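Local coordinates for B-type Cna protein (Enterococcus faecium, PDB 6FWY), which is of unknown function but, as an LPXTG-anchored surface protein with a thioester domain, probably takes part in attaching the bacterium covalently to host surfaces, at residues A[24-29]-A[123-128]; A[37-42]-A[101-106]; A[190-195]-A[232-237]; A[159-164]-A[268-273]; A[69-74]-A[246-251]. All blocks are in the same frame, centred on the assembly; numbering follows the deposited sequence.

Contact 1 (A[24-29]-A[123-128])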
# COMPACT_ATOMS: atom_id res chain seq x y z
N TYR A 24 -20.14 15.61 -13.51
CA TYR A 24 -19.73 16.90 -14.08
C TYR A 24 -19.26 16.80 -15.54
O TYR A 24 -18.88 17.81 -16.13
CB TYR A 24 -18.58 17.45 -13.24
CG TYR A 24 -19.01 17.78 -11.85
CD1 TYR A 24 -18.99 16.82 -10.85
CD2 TYR A 24 -19.46 19.06 -11.53
CE1 TYR A 24 -19.41 17.11 -9.57
CE2 TYR A 24 -19.86 19.37 -10.24
CZ TYR A 24 -19.81 18.39 -9.27
OH TYR A 24 -20.23 18.72 -8.02
N ILE A 25 -19.28 15.59 -16.07
CA ILE A 25 -18.85 15.25 -17.41
C ILE A 25 -19.82 14.22 -17.97
O ILE A 25 -20.65 13.68 -17.25
CB ILE A 25 -17.39 14.69 -17.45
CG1 ILE A 25 -17.23 13.38 -16.68
CG2 ILE A 25 -16.40 15.73 -16.91
CD1 ILE A 25 -17.48 12.11 -17.45
N ARG A 26 -19.69 13.95 -19.26
CA ARG A 26 -20.39 12.85 -19.92
C ARG A 26 -19.34 12.10 -20.72
O ARG A 26 -18.20 12.55 -20.82
CB ARG A 26 -21.52 13.39 -20.81
CG ARG A 26 -22.60 14.10 -20.01
CD ARG A 26 -23.57 14.88 -20.85
NE ARG A 26 -22.96 16.09 -21.40
CZ ARG A 26 -23.50 16.83 -22.38
NH1 ARG A 26 -24.66 16.51 -22.91
NH2 ARG A 26 -22.86 17.91 -22.81
N VAL A 27 -19.73 10.95 -21.28
CA VAL A 27 -18.82 10.14 -22.07
C VAL A 27 -19.52 9.65 -23.33
O VAL A 27 -20.61 9.04 -23.25
CB VAL A 27 -18.29 8.91 -21.31
CG1 VAL A 27 -17.30 8.13 -22.15
CG2 VAL A 27 -17.65 9.32 -19.98
N ASN A 28 -18.86 9.90 -24.48
CA ASN A 28 -19.21 9.24 -25.72
C ASN A 28 -18.81 7.78 -25.64
O ASN A 28 -17.66 7.40 -25.79
CB ASN A 28 -18.51 9.91 -26.93
CG ASN A 28 -18.99 11.34 -27.16
OD1 ASN A 28 -20.16 11.65 -26.97
ND2 ASN A 28 -18.07 12.20 -27.56
N MET A 29 -19.80 6.95 -25.35
CA MET A 29 -19.64 5.53 -25.27
C MET A 29 -19.97 4.97 -26.63
O MET A 29 -20.70 5.61 -27.38
CB MET A 29 -20.61 4.97 -24.22
CG MET A 29 -20.14 5.25 -22.80
SD MET A 29 -18.51 4.59 -22.32
CE MET A 29 -18.92 2.97 -21.65
N VAL A 123 -16.53 13.84 -22.53
CA VAL A 123 -17.15 15.13 -22.89
C VAL A 123 -17.13 16.06 -21.67
O VAL A 123 -17.78 15.79 -20.66
CB VAL A 123 -18.61 14.93 -23.43
CG1 VAL A 123 -19.26 16.26 -23.78
CG2 VAL A 123 -18.60 14.04 -24.65
N TRP A 124 -16.39 17.16 -21.77
CA TRP A 124 -16.11 18.04 -20.63
C TRP A 124 -17.20 19.08 -20.44
O TRP A 124 -16.95 20.28 -20.49
CB TRP A 124 -14.73 18.69 -20.77
CG TRP A 124 -13.65 17.66 -20.73
CD1 TRP A 124 -12.99 17.13 -21.80
CD2 TRP A 124 -13.16 16.99 -19.56
NE1 TRP A 124 -12.08 16.19 -21.36
CE2 TRP A 124 -12.17 16.07 -20.00
CE3 TRP A 124 -13.44 17.08 -18.19
CZ2 TRP A 124 -11.46 15.26 -19.12
CZ3 TRP A 124 -12.75 16.26 -17.31
CH2 TRP A 124 -11.76 15.36 -17.78
N SER A 125 -18.42 18.60 -20.22
CA SER A 125 -19.58 19.45 -20.00
C SER A 125 -20.74 18.57 -19.57
O SER A 125 -20.79 17.38 -19.90
CB SER A 125 -19.97 20.25 -21.26
OG SER A 125 -20.40 19.38 -22.29
N HIS A 126 -21.66 19.16 -18.81
CA HIS A 126 -22.85 18.49 -18.30
C HIS A 126 -23.98 19.54 -18.15
O HIS A 126 -23.73 20.63 -17.63
CB HIS A 126 -22.53 17.83 -16.97
CG HIS A 126 -23.60 16.90 -16.47
ND1 HIS A 126 -23.47 15.53 -16.52
CD2 HIS A 126 -24.82 17.14 -15.94
CE1 HIS A 126 -24.58 14.98 -16.05
NE2 HIS A 126 -25.41 15.94 -15.71
N PRO A 127 -25.22 19.21 -18.58
CA PRO A 127 -26.33 20.21 -18.55
C PRO A 127 -26.74 20.79 -17.19
O PRO A 127 -27.37 21.85 -17.14
CB PRO A 127 -27.52 19.45 -19.17
CG PRO A 127 -27.15 18.01 -19.12
CD PRO A 127 -25.65 17.93 -19.19
N ASN A 128 -26.36 20.13 -16.09
CA ASN A 128 -26.72 20.51 -14.71
C ASN A 128 -25.58 21.19 -13.94
O ASN A 128 -25.73 21.49 -12.76
CB ASN A 128 -27.18 19.27 -13.91
CG ASN A 128 -28.48 18.70 -14.42
OD1 ASN A 128 -29.18 19.33 -15.22
ND2 ASN A 128 -28.82 17.49 -13.96
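Ile-25 runs alongside the Trp-124 indole on the tightly packed half of this contact, its CG2 3.5 Å from Trp-124 CE3. The isoleucine continues inward to Tyr-104 and Leu-108 of helix 99-113, while the indole makes a cation-pi contact with Lys-138 of helix 131-150. Also on this side, the buried His-126 donates a weak hydrogen bond from ND1 to Ile-25 O, 3.5 Å, with the oxygen at the ring edge. Between the two halves runs the backbone, where Arg-26 and Val-123 form an antiparallel hydrogen-bonded pair, Arg-26 N to Val-123 O at 3.0 Å and Val-123 N to Arg-26 O at 2.7 Å. This short strand 122-123 thus adds to the edge of strand 26-29 in the large antiparallel sheet, and an inverse gamma turn centred on Trp-124 then leads the chain away. On the more exposed half, Arg-26 reaches across to Ser-125. Its chain bends at chi3 (-72°), and the guanidinium grips the serine side-on: NE donates to Ser-125 O (2.9 Å) and NH2 to Ser-125 OG (2.9 Å), the hydroxyl lying in the guanidinium plane. CD of the exposed Pro-127 sits over one guanidinium face, offset toward its rim.

Contact 2 (A[37-42]-A[101-106])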
# COMPACT_ATOMS: atom_id res chain seq x y z
N MET A 37 -22.43 9.89 -16.46
CA MET A 37 -21.65 9.04 -15.58
C MET A 37 -21.91 9.45 -14.13
O MET A 37 -21.13 10.17 -13.51
CB MET A 37 -20.18 9.14 -15.94
CG MET A 37 -19.83 8.52 -17.29
SD MET A 37 -20.10 6.75 -17.31
CE MET A 37 -20.04 6.36 -19.02
N ILE A 38 -23.04 8.96 -13.62
CA ILE A 38 -23.50 9.27 -12.28
C ILE A 38 -22.71 8.36 -11.31
O ILE A 38 -22.12 7.35 -11.72
CB ILE A 38 -25.03 9.06 -12.09
CG1 ILE A 38 -25.39 7.56 -11.97
CG2 ILE A 38 -25.82 9.74 -13.20
CD1 ILE A 38 -26.86 7.25 -11.88
N SER A 39 -22.70 8.75 -10.03
CA SER A 39 -22.03 7.97 -9.01
C SER A 39 -22.53 8.29 -7.61
O SER A 39 -23.04 9.40 -7.34
CB SER A 39 -20.52 8.19 -9.06
OG SER A 39 -19.86 7.11 -8.45
N SER A 40 -22.36 7.30 -6.74
CA SER A 40 -22.64 7.42 -5.31
C SER A 40 -21.35 7.17 -4.53
O SER A 40 -20.66 6.19 -4.77
CB SER A 40 -23.65 6.38 -4.88
OG SER A 40 -24.92 6.63 -5.43
N GLN A 41 -21.04 8.06 -3.60
CA GLN A 41 -19.84 7.90 -2.79
C GLN A 41 -20.07 6.79 -1.73
O GLN A 41 -21.13 6.73 -1.09
CB GLN A 41 -19.48 9.22 -2.13
CG GLN A 41 -18.11 9.26 -1.47
CD GLN A 41 -17.88 10.57 -0.74
OE1 GLN A 41 -17.15 11.45 -1.22
NE2 GLN A 41 -18.55 10.74 0.37
N PHE A 42 -19.08 5.91 -1.60
CA PHE A 42 -19.12 4.85 -0.62
C PHE A 42 -17.76 4.61 0.05
O PHE A 42 -16.70 5.01 -0.48
CB PHE A 42 -19.65 3.55 -1.23
CG PHE A 42 -18.79 2.98 -2.32
CD1 PHE A 42 -18.90 3.45 -3.64
CD2 PHE A 42 -17.85 1.97 -2.05
CE1 PHE A 42 -18.12 2.91 -4.64
CE2 PHE A 42 -17.06 1.43 -3.05
CZ PHE A 42 -17.19 1.91 -4.35
N GLU A 101 -16.61 17.58 -5.94
CA GLU A 101 -15.80 17.71 -7.16
C GLU A 101 -14.49 16.93 -7.06
O GLU A 101 -14.08 16.29 -8.02
CB GLU A 101 -15.50 19.18 -7.47
CG GLU A 101 -16.70 19.98 -7.96
CD GLU A 101 -16.47 21.48 -8.06
OE1 GLU A 101 -15.29 21.93 -8.10
OE2 GLU A 101 -17.48 22.21 -8.11
N ALA A 102 -13.83 17.02 -5.90
CA ALA A 102 -12.56 16.30 -5.68
C ALA A 102 -12.77 14.79 -5.72
O ALA A 102 -12.05 14.07 -6.40
CB ALA A 102 -11.91 16.74 -4.37
N TRP A 103 -13.78 14.32 -5.00
CA TRP A 103 -14.14 12.90 -5.04
C TRP A 103 -14.48 12.42 -6.46
O TRP A 103 -13.99 11.38 -6.89
CB TRP A 103 -15.30 12.61 -4.09
CG TRP A 103 -16.03 11.34 -4.43
CD1 TRP A 103 -15.57 10.06 -4.31
CD2 TRP A 103 -17.34 11.24 -4.97
NE1 TRP A 103 -16.52 9.17 -4.74
CE2 TRP A 103 -17.62 9.87 -5.15
CE3 TRP A 103 -18.30 12.19 -5.34
CZ2 TRP A 103 -18.83 9.41 -5.67
CZ3 TRP A 103 -19.51 11.74 -5.86
CH2 TRP A 103 -19.77 10.35 -6.01
N TYR A 104 -15.32 13.17 -7.18
CA TYR A 104 -15.73 12.75 -8.53
C TYR A 104 -14.55 12.71 -9.49
O TYR A 104 -14.44 11.79 -10.32
CB TYR A 104 -16.84 13.65 -9.07
CG TYR A 104 -17.44 13.14 -10.36
CD1 TYR A 104 -18.43 12.17 -10.36
CD2 TYR A 104 -17.01 13.64 -11.58
CE1 TYR A 104 -18.99 11.70 -11.55
CE2 TYR A 104 -17.56 13.18 -12.77
CZ TYR A 104 -18.54 12.21 -12.74
OH TYR A 104 -19.09 11.77 -13.91
N ALA A 105 -13.69 13.72 -9.41
CA ALA A 105 -12.43 13.75 -10.18
C ALA A 105 -11.63 12.49 -9.96
O ALA A 105 -11.10 11.93 -10.91
CB ALA A 105 -11.58 14.96 -9.79
N THR A 106 -11.57 12.03 -8.72
CA THR A 106 -10.84 10.82 -8.40
C THR A 106 -11.57 9.59 -8.98
O THR A 106 -10.93 8.71 -9.54
CB THR A 106 -10.59 10.68 -6.87
OG1 THR A 106 -10.12 11.92 -6.34
CG2 THR A 106 -9.55 9.64 -6.60
O HOH W 1 -16.89 6.44 -3.67
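Tyr-104 OH donates to Met-37 O over 2.6 Å, in the carbonyl plane and on a lone pair, and so ties helix 99-113 to the backbone just ahead of strand segment 39-42. This is helix-on-sheet packing in a thioester domain: the short helix and strand segments run at 103° to each other, their axes 10.1 Å apart, and two aromatic side chains bridge the gap. Trp-103 does most of the filling. Its CB points toward the strand, chi1 of 160° sets CG anti to the backbone N, and Gln-41 covers one face of the indole. CG of Gln-41 makes a CH-pi contact with the five-membered ring, 3.7 Å from its centroid, and OE1 sits over the same face near its rim, 3.4 Å from Trp-103 CG, with the amide plane turned 79° from the indole. The other end of that amide is held elsewhere, NE2 bonding to Thr-17 OG1 on strand 11-21. Beyond the six-membered ring, Ser-39 O lies at the indole edge, 3.7 Å from Trp-103 CH2. Tyr-51 of strand 49-52 also meets the indole. At the pyrrole nitrogen one water links helix to strand, accepting from Trp-103 NE1 at 3.0 Å and from Phe-42 N at 3.1 Å.

Contact 3 (A[190-195]-A[232-237]); sequences TFTSAK and TLSFKG
Phe-191 and Phe-235 run alongside each other on one face of the sheet. Followed outward, CB of Phe-191 passes Ser-234 O at 4.1 Å. CG is anti to the carbonyl carbon (chi1 -69°) and comes near Phe-235 CB. The next ring atom, CD1, makes the closer contacts, 3.5 Å to Phe-235 CB and 3.8 Å to Leu-233 CD1, and CE1 still touches Phe-235 CB (3.8 Å) and then CG (4.0 Å). The two rings meet obliquely, their planes 44° apart. Phe-235 continues to Tyr-177 in an edge-to-face contact, while Phe-191 also touches Met-199. Beneath these rings strands 185-191 and 231-250 pair in the large antiparallel sheet, where 231-250 also pairs with 258-277. Thr-190 and Lys-236 form a hydrogen-bonded pair, Phe-191 and Phe-235 the non-hydrogen-bonded pair beside it. Regular pairing then gives way to a loop held by hydroxyl groups. Thr-192 N still donates to Ser-234 O, but its OG1 bonds to Ser-234 OG at 2.8 Å, and Ser-193 OG accepts from Ser-234 N (3.0 Å, 160° at the hydrogen). Side-chain oxygen therefore takes the acceptor role that a strand carbonyl would normally fill. The departing loop still covers Leu-233, whose CD1 lies 3.4 Å from Ala-194 O. On the sheet face opposite the phenylalanines, Thr-190 CB packs against CE of Lys-236, whose ammonium forms a salt bridge with Asp-269.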
# COMPACT_ATOMS: atom_id res chain seq x y z
N THR A 190 16.54 -15.55 11.19
CA THR A 190 16.70 -16.97 10.88
C THR A 190 18.17 -17.21 10.60
O THR A 190 18.78 -16.56 9.75
CB THR A 190 15.88 -17.39 9.64
OG1 THR A 190 14.49 -17.30 9.95
CG2 THR A 190 16.15 -18.84 9.23
N PHE A 191 18.75 -18.16 11.33
CA PHE A 191 20.15 -18.54 11.14
C PHE A 191 20.25 -19.64 10.11
O PHE A 191 19.57 -20.66 10.21
CB PHE A 191 20.79 -18.89 12.47
CG PHE A 191 20.94 -17.68 13.36
CD1 PHE A 191 22.04 -16.85 13.26
CD2 PHE A 191 19.93 -17.35 14.23
CE1 PHE A 191 22.14 -15.71 14.04
CE2 PHE A 191 20.01 -16.20 15.03
CZ PHE A 191 21.12 -15.38 14.93
N THR A 192 21.07 -19.40 9.09
CA THR A 192 21.17 -20.28 7.92
C THR A 192 22.40 -21.19 7.98
O THR A 192 22.60 -21.99 7.08
CB THR A 192 21.18 -19.46 6.63
OG1 THR A 192 22.16 -18.42 6.74
CG2 THR A 192 19.81 -18.81 6.42
N SER A 193 23.20 -21.06 9.03
CA SER A 193 24.27 -21.99 9.36
C SER A 193 24.18 -22.36 10.83
O SER A 193 23.30 -21.87 11.55
CB SER A 193 25.63 -21.35 9.09
OG SER A 193 25.88 -20.27 9.97
N ALA A 194 25.09 -23.23 11.27
CA ALA A 194 25.23 -23.61 12.66
C ALA A 194 25.47 -22.41 13.57
O ALA A 194 26.29 -21.55 13.26
CB ALA A 194 26.36 -24.62 12.80
N LYS A 195 24.74 -22.35 14.67
CA LYS A 195 24.95 -21.31 15.68
C LYS A 195 26.01 -21.81 16.67
O LYS A 195 25.85 -22.90 17.23
CB LYS A 195 23.66 -21.01 16.43
CG LYS A 195 22.67 -20.24 15.59
CD LYS A 195 21.23 -20.42 16.00
CE LYS A 195 20.95 -19.59 17.22
NZ LYS A 195 19.48 -19.51 17.41
N THR A 232 32.62 -18.79 10.93
CA THR A 232 31.60 -17.87 10.46
C THR A 232 30.20 -18.33 10.85
O THR A 232 29.94 -19.52 11.08
CB THR A 232 31.63 -17.73 8.93
OG1 THR A 232 31.40 -19.01 8.33
CG2 THR A 232 32.98 -17.18 8.44
N LEU A 233 29.30 -17.37 10.85
CA LEU A 233 27.90 -17.56 11.10
C LEU A 233 27.17 -16.76 10.03
O LEU A 233 27.60 -15.66 9.69
CB LEU A 233 27.59 -16.96 12.47
CG LEU A 233 26.17 -16.86 12.94
CD1 LEU A 233 25.55 -18.26 12.98
CD2 LEU A 233 26.18 -16.24 14.33
N SER A 234 26.08 -17.29 9.49
CA SER A 234 25.27 -16.53 8.54
C SER A 234 23.81 -16.48 8.98
O SER A 234 23.32 -17.39 9.61
CB SER A 234 25.42 -17.09 7.11
OG SER A 234 24.91 -18.40 7.01
N PHE A 235 23.14 -15.38 8.65
CA PHE A 235 21.71 -15.21 8.98
C PHE A 235 21.01 -14.23 8.05
O PHE A 235 21.66 -13.54 7.26
CB PHE A 235 21.54 -14.78 10.45
CG PHE A 235 22.01 -13.37 10.75
CD1 PHE A 235 23.35 -13.10 11.00
CD2 PHE A 235 21.11 -12.32 10.80
CE1 PHE A 235 23.78 -11.80 11.27
CE2 PHE A 235 21.52 -11.02 11.07
CZ PHE A 235 22.85 -10.76 11.30
N LYS A 236 19.69 -14.18 8.18
CA LYS A 236 18.86 -13.15 7.55
C LYS A 236 17.76 -12.75 8.54
O LYS A 236 17.52 -13.44 9.53
CB LYS A 236 18.21 -13.65 6.26
CG LYS A 236 17.33 -14.88 6.43
CD LYS A 236 16.35 -15.13 5.32
CE LYS A 236 15.43 -16.27 5.72
NZ LYS A 236 14.62 -16.76 4.57
N GLY A 237 17.09 -11.66 8.22
CA GLY A 237 15.91 -11.21 8.93
C GLY A 237 14.72 -11.32 8.01
O GLY A 237 14.87 -11.21 6.80

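Contact 4 (A[159-164]-A[268-273])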
# COMPACT_ATOMS: atom_id res chain seq x y z
N PHE A 159 13.19 -2.98 3.38
CA PHE A 159 13.72 -3.60 4.59
C PHE A 159 15.18 -3.98 4.41
O PHE A 159 15.55 -4.60 3.41
CB PHE A 159 12.88 -4.81 4.99
CG PHE A 159 13.45 -5.58 6.14
CD1 PHE A 159 13.81 -4.94 7.33
CD2 PHE A 159 13.60 -6.95 6.06
CE1 PHE A 159 14.33 -5.65 8.41
CE2 PHE A 159 14.13 -7.67 7.12
CZ PHE A 159 14.48 -7.02 8.31
N SER A 160 16.00 -3.60 5.38
CA SER A 160 17.42 -3.94 5.36
C SER A 160 17.98 -4.16 6.77
O SER A 160 17.54 -3.54 7.74
CB SER A 160 18.20 -2.83 4.66
OG SER A 160 18.12 -1.63 5.39
N ILE A 161 18.95 -5.07 6.83
CA ILE A 161 19.81 -5.25 7.99
C ILE A 161 21.22 -5.03 7.49
O ILE A 161 21.65 -5.68 6.56
CB ILE A 161 19.65 -6.67 8.58
CG1 ILE A 161 18.22 -6.86 9.09
CG2 ILE A 161 20.68 -6.91 9.68
CD1 ILE A 161 17.88 -8.23 9.58
N THR A 162 21.94 -4.10 8.12
CA THR A 162 23.27 -3.70 7.69
C THR A 162 24.25 -3.70 8.87
O THR A 162 23.96 -3.12 9.92
CB THR A 162 23.22 -2.29 7.06
OG1 THR A 162 22.12 -2.23 6.14
CG2 THR A 162 24.52 -1.95 6.31
N ALA A 163 25.38 -4.36 8.71
CA ALA A 163 26.44 -4.41 9.72
C ALA A 163 26.99 -3.01 9.87
O ALA A 163 27.26 -2.34 8.86
CB ALA A 163 27.55 -5.37 9.30
N SER A 164 27.11 -2.55 11.11
CA SER A 164 27.63 -1.21 11.42
C SER A 164 29.02 -1.25 12.05
O SER A 164 29.87 -0.43 11.70
CB SER A 164 26.65 -0.45 12.32
OG SER A 164 26.33 -1.22 13.47
N LYS A 268 8.84 -9.84 4.48
CA LYS A 268 9.89 -9.55 3.52
C LYS A 268 11.28 -9.79 4.10
O LYS A 268 11.58 -9.31 5.19
CB LYS A 268 9.80 -8.11 3.03
CG LYS A 268 10.72 -7.80 1.85
CD LYS A 268 10.28 -6.54 1.12
CE LYS A 268 11.23 -6.19 0.01
NZ LYS A 268 10.45 -5.40 -0.99
N ASP A 269 12.11 -10.51 3.36
CA ASP A 269 13.47 -10.86 3.77
C ASP A 269 14.48 -9.74 3.55
O ASP A 269 14.41 -9.01 2.56
CB ASP A 269 13.98 -12.09 3.01
CG ASP A 269 13.37 -13.38 3.50
OD1 ASP A 269 12.56 -13.35 4.44
OD2 ASP A 269 13.71 -14.46 2.96
N SER A 270 15.45 -9.66 4.46
CA SER A 270 16.68 -8.91 4.26
C SER A 270 17.59 -9.71 3.33
O SER A 270 17.29 -10.84 2.99
CB SER A 270 17.40 -8.74 5.61
OG SER A 270 17.97 -9.96 6.05
N LYS A 271 18.74 -9.14 3.01
CA LYS A 271 19.83 -9.93 2.47
C LYS A 271 20.45 -10.89 3.50
O LYS A 271 20.20 -10.79 4.71
CB LYS A 271 20.93 -9.00 1.94
CG LYS A 271 20.47 -8.07 0.84
CD LYS A 271 21.32 -6.81 0.79
CE LYS A 271 20.79 -5.85 -0.28
NZ LYS A 271 21.93 -5.12 -0.89
N SER A 272 21.27 -11.80 3.01
CA SER A 272 22.06 -12.69 3.83
C SER A 272 23.28 -11.95 4.39
O SER A 272 23.97 -11.26 3.66
CB SER A 272 22.52 -13.89 3.01
OG SER A 272 23.23 -14.82 3.83
N LEU A 273 23.52 -12.11 5.69
CA LEU A 273 24.65 -11.49 6.38
C LEU A 273 25.54 -12.55 7.00
O LEU A 273 25.04 -13.60 7.37
CB LEU A 273 24.12 -10.58 7.49
CG LEU A 273 23.28 -9.43 6.96
CD1 LEU A 273 21.93 -9.36 7.63
CD2 LEU A 273 24.05 -8.13 7.12
O HOH W 2 19.56 -6.29 4.14
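Ile-161 and Leu-273 make the closest apolar contact here: their side chains cross at about a right angle, and CG2 of Ile-161 lies 3.4 Å from CD1 of Leu-273, tighter than usual for two carbons. The other leucine methyl, CD2, rests 3.5 Å from Ile-161 O. At its far end the isoleucine sends CD1 toward Ser-270, 3.9 Å from OG. Phe-159 supplies the aromatic part. Its chi1 of 174° sets CG anti to the backbone N; from there the CD2-CE2 side of the ring meets the opposite backbone, CD2 approaching Lys-268 O at 3.2 Å and CE2 lying 3.6 Å from Ser-270 N. Polar links are indirect, for no hydrogen bond passes directly between 159-164 and 268-273. Instead a water accepts from Ile-161 N (3.0 Å) and from Lys-271 N (3.2 Å). Ser-270 OG donates to the carbonyl of the next residue, Lys-271 O, at 2.7 Å and accepts from Gly-237 N of strand 231-250. The two segments run within 12° of each other, yet they belong to different sheets and pack through their side chains, consistent with a β-sandwich. Strand 159-169 is one of the two outermost strands of the five-stranded sheet and pairs with 172-181, whose Tyr-177 touches both Ile-161 and Leu-273; across the interface, 258-277 pairs with 231-250, and Leu-189 of strand 185-191 also packs on Ile-161.

Contact 5 (A[69-74]-A[246-251])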
# COMPACT_ATOMS: atom_id res chain seq x y z
N LYS A 69 -16.37 -10.56 -2.32
CA LYS A 69 -15.15 -11.37 -2.11
C LYS A 69 -13.96 -10.70 -2.80
O LYS A 69 -14.12 -9.94 -3.76
CB LYS A 69 -15.38 -12.77 -2.68
CG LYS A 69 -14.40 -13.87 -2.38
CD LYS A 69 -14.66 -15.01 -3.38
CE LYS A 69 -13.68 -16.18 -3.25
NZ LYS A 69 -13.19 -16.72 -4.57
N TYR A 70 -12.77 -10.99 -2.27
CA TYR A 70 -11.49 -10.53 -2.84
C TYR A 70 -11.36 -10.94 -4.30
O TYR A 70 -11.69 -12.06 -4.66
CB TYR A 70 -10.32 -11.11 -2.05
CG TYR A 70 -8.96 -10.80 -2.62
CD1 TYR A 70 -8.47 -9.51 -2.59
CD2 TYR A 70 -8.16 -11.80 -3.21
CE1 TYR A 70 -7.21 -9.20 -3.10
CE2 TYR A 70 -6.89 -11.49 -3.70
CZ TYR A 70 -6.42 -10.19 -3.66
OH TYR A 70 -5.20 -9.85 -4.17
N LYS A 71 -10.89 -10.00 -5.13
CA LYS A 71 -10.68 -10.26 -6.54
C LYS A 71 -9.20 -10.22 -6.91
O LYS A 71 -8.70 -11.15 -7.53
CB LYS A 71 -11.45 -9.23 -7.37
CG LYS A 71 -11.36 -9.44 -8.87
CD LYS A 71 -12.14 -8.32 -9.56
CE LYS A 71 -11.73 -8.09 -11.02
NZ LYS A 71 -12.19 -9.19 -11.91
N GLY A 72 -8.51 -9.13 -6.55
CA GLY A 72 -7.09 -8.99 -6.87
C GLY A 72 -6.41 -7.79 -6.26
O GLY A 72 -7.04 -6.97 -5.55
N ALA A 73 -5.11 -7.70 -6.51
CA ALA A 73 -4.27 -6.64 -5.95
C ALA A 73 -4.28 -5.47 -6.90
O ALA A 73 -4.04 -5.65 -8.08
CB ALA A 73 -2.86 -7.15 -5.75
N GLY A 74 -4.54 -4.28 -6.40
CA GLY A 74 -4.54 -3.07 -7.24
C GLY A 74 -3.15 -2.71 -7.73
O GLY A 74 -2.16 -2.91 -7.01
N PRO A 246 -3.81 -1.03 -2.22
CA PRO A 246 -5.12 -1.08 -2.85
C PRO A 246 -5.49 -2.48 -3.28
O PRO A 246 -4.66 -3.18 -3.86
CB PRO A 246 -4.95 -0.17 -4.09
CG PRO A 246 -3.53 -0.33 -4.45
CD PRO A 246 -2.79 -0.47 -3.14
N PHE A 247 -6.73 -2.88 -3.01
CA PHE A 247 -7.25 -4.19 -3.42
C PHE A 247 -8.60 -4.05 -4.10
O PHE A 247 -9.37 -3.15 -3.80
CB PHE A 247 -7.34 -5.13 -2.22
CG PHE A 247 -6.01 -5.40 -1.57
CD1 PHE A 247 -5.12 -6.31 -2.12
CD2 PHE A 247 -5.65 -4.73 -0.42
CE1 PHE A 247 -3.89 -6.55 -1.54
CE2 PHE A 247 -4.42 -4.98 0.21
CZ PHE A 247 -3.53 -5.89 -0.35
N THR A 248 -8.87 -4.96 -5.04
CA THR A 248 -10.12 -4.96 -5.78
C THR A 248 -11.01 -6.09 -5.29
O THR A 248 -10.51 -7.16 -4.91
CB THR A 248 -9.89 -5.18 -7.28
OG1 THR A 248 -9.27 -6.46 -7.48
CG2 THR A 248 -9.00 -4.07 -7.85
N PHE A 249 -12.31 -5.83 -5.33
CA PHE A 249 -13.33 -6.76 -4.89
C PHE A 249 -14.41 -7.03 -5.93
O PHE A 249 -14.76 -6.15 -6.72
CB PHE A 249 -13.93 -6.27 -3.58
CG PHE A 249 -12.93 -6.26 -2.46
CD1 PHE A 249 -12.62 -7.42 -1.75
CD2 PHE A 249 -12.23 -5.10 -2.18
CE1 PHE A 249 -11.68 -7.40 -0.75
CE2 PHE A 249 -11.26 -5.09 -1.18
CZ PHE A 249 -11.00 -6.25 -0.46
N ASP A 250 -14.96 -8.24 -5.88
CA ASP A 250 -15.77 -8.79 -6.94
C ASP A 250 -17.26 -8.49 -6.75
O ASP A 250 -17.88 -9.00 -5.84
CB ASP A 250 -15.50 -10.29 -7.03
CG ASP A 250 -16.18 -10.99 -8.21
OD1 ASP A 250 -16.96 -10.40 -8.98
OD2 ASP A 250 -15.93 -12.20 -8.33
N GLY A 251 -17.80 -7.63 -7.61
CA GLY A 251 -19.24 -7.32 -7.66
C GLY A 251 -20.13 -8.36 -8.35
O GLY A 251 -21.34 -8.18 -8.41
O HOH W 3 -18.21 -11.26 -4.35
O HOH W 4 -1.66 -3.47 -4.17
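Thr-248 and Gly-72 meet at the centre of a classic beta bulge, in which Lys-71 and Gly-72 both face Thr-248. Thr-248 O accepts from Lys-71 N at 2.9 Å and from Gly-72 N at 3.3 Å, both on the same face of its carbonyl plane. Gly-72 O is gripped twice in return, by Thr-248 N at 2.8 Å and by Thr-248 OG1 at 3.0 Å. A chi1 of 62° sets OG1 between the backbone N and carbonyl carbon; it meets Gly-72 O from above the carbonyl plane. On the side away from Thr-248's hydroxyl, Tyr-70 CE1 packs against Phe-247 CD1 (3.7 Å), and Phe-249 CD1 lies 3.5 Å from Tyr-70 CA. Further out, one water joins Lys-69 N to Asp-250 O and a second donates to both Gly-74 O and Pro-246 O. Phe-247 and Phe-249 are backed by Ile-262 of strand 258-277. Strand 231-250 pairs with 258-277 on one side and 67-73 on the other, and 67-73 pairs in turn with 11-21.

In the fold
All five contacts reach the large antiparallel sheet, but at different places along an elongated chain. Contacts 1 and 2 touch at one end, where residues leading into strand 26-29, and strand 32-44, pack on helix 99-113; contacts 3 and 4 touch at the other, through neighbouring strands 231-250 and 258-277, and the centres of contacts 1 and 3 are about 62 Å apart. Strand 231-250 serves both contacts 3 and 5. Contacts 1, 3 and 5 pair backbones directly, whereas 2 and 4 join elements through side chains and water. Contact 3 is a surface contact rich in hydroxyls; the other four are partly buried. Along the chain, contact 5 crosses contacts 1, 2 and 4.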